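Local coordinates for ribokinase (Thermotoga maritima, PDB 1VM7), which probably phosphorylates ribose at O-5 with magnesium and ATP, giving ribose 5-phosphate for nucleotide synthesis or the pentose phosphate pathway, at residues A106-D111 with N116-F121. Numbering follows the deposited sequence.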
loop_
_atom_site.group_PDB
_atom_site.type_symbol
_atom_site.label_atom_id
_atom_site.label_comp_id
_atom_site.label_asym_id
_atom_site.label_seq_id
_atom_site.Cartn_x
_atom_site.Cartn_y
_atom_site.Cartn_z
ATOM N N ALA A 106 3.684 0.038 6.018
ATOM C CA ALA A 106 4.881 0.268 5.217
ATOM C C ALA A 106 4.597 -0.359 3.859
ATOM O O ALA A 106 4.089 -1.494 3.757
ATOM C CB ALA A 106 6.089 -0.329 5.857
ATOM N N PHE A 107 4.874 0.409 2.817
ATOM C CA PHE A 107 4.646 -0.028 1.439
ATOM C C PHE A 107 5.992 -0.349 0.823
ATOM O O PHE A 107 6.804 0.558 0.575
ATOM C CB PHE A 107 3.979 1.067 0.646
ATOM C CG PHE A 107 2.664 1.471 1.203
ATOM C CD1 PHE A 107 2.583 2.463 2.173
ATOM C CD2 PHE A 107 1.504 0.854 0.788
ATOM C CE1 PHE A 107 1.358 2.842 2.682
ATOM C CE2 PHE A 107 0.266 1.261 1.296
ATOM C CZ PHE A 107 0.201 2.240 2.237
ATOM N N ILE A 108 6.215 -1.639 0.600
ATOM C CA ILE A 108 7.523 -2.157 0.264
ATOM C C ILE A 108 7.466 -2.640 -1.175
ATOM O O ILE A 108 6.773 -3.603 -1.496
ATOM C CB ILE A 108 7.948 -3.326 1.199
ATOM C CG1 ILE A 108 7.882 -2.918 2.675
ATOM C CG2 ILE A 108 9.372 -3.843 0.806
ATOM C CD1 ILE A 108 7.851 -4.073 3.657
ATOM N N GLU A 109 8.180 -1.954 -2.055
ATOM C CA GLU A 109 8.237 -2.346 -3.473
ATOM C C GLU A 109 9.489 -3.151 -3.670
ATOM O O GLU A 109 10.549 -2.651 -3.394
ATOM C CB GLU A 109 8.213 -1.106 -4.369
ATOM C CG GLU A 109 8.284 -1.384 -5.867
ATOM C CD GLU A 109 8.138 -0.118 -6.742
ATOM O OE1 GLU A 109 7.971 1.011 -6.209
ATOM O OE2 GLU A 109 8.172 -0.270 -7.978
ATOM N N VAL A 110 9.348 -4.416 -4.103
ATOM C CA VAL A 110 10.447 -5.338 -4.304
ATOM C C VAL A 110 10.522 -5.754 -5.774
ATOM O O VAL A 110 9.560 -6.292 -6.321
ATOM C CB VAL A 110 10.298 -6.662 -3.471
ATOM C CG1 VAL A 110 11.610 -7.354 -3.391
ATOM C CG2 VAL A 110 9.853 -6.399 -2.086
ATOM N N ASP A 111 11.658 -5.508 -6.420
ATOM C CA ASP A 111 11.799 -5.885 -7.834
ATOM C C ASP A 111 12.219 -7.353 -7.987
ATOM O O ASP A 111 12.295 -8.094 -7.013
ATOM C CB ASP A 111 12.652 -4.878 -8.640
ATOM C CG ASP A 111 14.167 -5.012 -8.415
ATOM O OD1 ASP A 111 14.612 -5.883 -7.658
ATOM O OD2 ASP A 111 14.918 -4.233 -9.046
ATOM N N ASN A 116 14.661 -3.709 -2.724
ATOM C CA ASN A 116 13.409 -3.078 -2.335
ATOM C C ASN A 116 13.590 -1.592 -2.008
ATOM O O ASN A 116 14.717 -1.086 -1.887
ATOM C CB ASN A 116 12.767 -3.850 -1.152
ATOM C CG ASN A 116 13.438 -3.549 0.200
ATOM O OD1 ASN A 116 13.752 -2.392 0.524
ATOM N ND2 ASN A 116 13.633 -4.593 1.005
ATOM N N ARG A 117 12.454 -0.912 -1.891
ATOM C CA ARG A 117 12.388 0.427 -1.280
ATOM C C ARG A 117 11.050 0.530 -0.589
ATOM O O ARG A 117 10.149 -0.252 -0.888
ATOM C CB ARG A 117 12.526 1.541 -2.326
ATOM C CG ARG A 117 11.428 1.512 -3.368
ATOM C CD ARG A 117 11.615 2.586 -4.374
ATOM N NE ARG A 117 10.658 2.465 -5.458
ATOM C CZ ARG A 117 10.914 2.830 -6.708
ATOM N NH1 ARG A 117 12.111 3.320 -7.044
ATOM N NH2 ARG A 117 9.996 2.643 -7.646
ATOM N N ILE A 118 10.941 1.481 0.330
ATOM C CA ILE A 118 9.892 1.465 1.346
ATOM C C ILE A 118 9.373 2.882 1.602
ATOM O O ILE A 118 10.158 3.824 1.840
ATOM C CB ILE A 118 10.443 0.871 2.672
ATOM C CG1 ILE A 118 11.087 -0.496 2.450
ATOM C CG2 ILE A 118 9.395 0.737 3.695
ATOM C CD1 ILE A 118 11.458 -1.221 3.785
ATOM N N ILE A 119 8.047 3.023 1.528
ATOM C CA ILE A 119 7.363 4.194 2.042
ATOM C C ILE A 119 6.657 3.801 3.338
ATOM O O ILE A 119 5.869 2.854 3.345
ATOM C CB ILE A 119 6.335 4.712 1.064
ATOM C CG1 ILE A 119 7.025 5.279 -0.199
ATOM C CG2 ILE A 119 5.525 5.813 1.716
ATOM C CD1 ILE A 119 6.085 5.342 -1.409
ATOM N N ILE A 120 6.941 4.545 4.408
ATOM C CA ILE A 120 6.430 4.262 5.725
ATOM C C ILE A 120 5.411 5.307 6.135
ATOM O O ILE A 120 5.710 6.482 6.106
ATOM C CB ILE A 120 7.565 4.236 6.779
ATOM C CG1 ILE A 120 8.400 2.980 6.562
ATOM C CG2 ILE A 120 6.966 4.212 8.208
ATOM C CD1 ILE A 120 9.606 2.890 7.416
ATOM N N PHE A 121 4.217 4.851 6.520
ATOM C CA PHE A 121 3.186 5.721 7.051
ATOM C C PHE A 121 3.021 5.372 8.506
ATOM O O PHE A 121 2.465 4.317 8.859
ATOM C CB PHE A 121 1.892 5.545 6.300
ATOM C CG PHE A 121 0.761 6.357 6.856
ATOM C CD1 PHE A 121 0.747 7.714 6.714
ATOM C CD2 PHE A 121 -0.281 5.745 7.523
ATOM C CE1 PHE A 121 -0.318 8.458 7.213
ATOM C CE2 PHE A 121 -1.351 6.479 7.993
ATOM C CZ PHE A 121 -1.353 7.823 7.843
#
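Glu109 and Arg117 meet because both side chains run extended from one face of a beta hairpin: CG of Glu109 stands anti to its backbone N (chi1 179°), whereas CG of Arg117 sits between N and the carbonyl carbon (chi1 61°). Arg117 presents its guanidinium side-on, NH2 lying 3.0 Å and NE 3.1 Å from Glu109 OE1. That oxygen lies near the guanidinium plane, yet both nitrogens reach it from above one face of the carboxylate, the two planes being 77° apart. Thr35 completes the network, its OG1 bonding Glu109 OE2 and its O taking Arg117 NH2. With an alanine at Arg117, OE1 of the buried residue Glu109 would probably lose both guanidinium donors, and the carboxylate would be held less firmly. Antiparallel pairing is established by four backbone bonds, among them Phe107 N to Ile119 O at 2.7 Å and Arg117 N to Glu109 O at 3.0 Å. On the other face Ile108 and Ile118 lie side by side, their CG1 atoms 4.0 Å apart, and Ala106, which also packs on the predicted substrate-binding Asn24 of neighbouring strand 24-30, touches Ile118 CG2 through CB at 4.1 Å. Along the hairpin's outer edge, Ile118 to Ile120 pair in parallel with a strand of the second subunit, continuing the sheet across the dimer. Arg117 NH1 of the second subunit comes close to Arg117 NH2 of this chain, so Glu109 is likely to offset like charge at the interface.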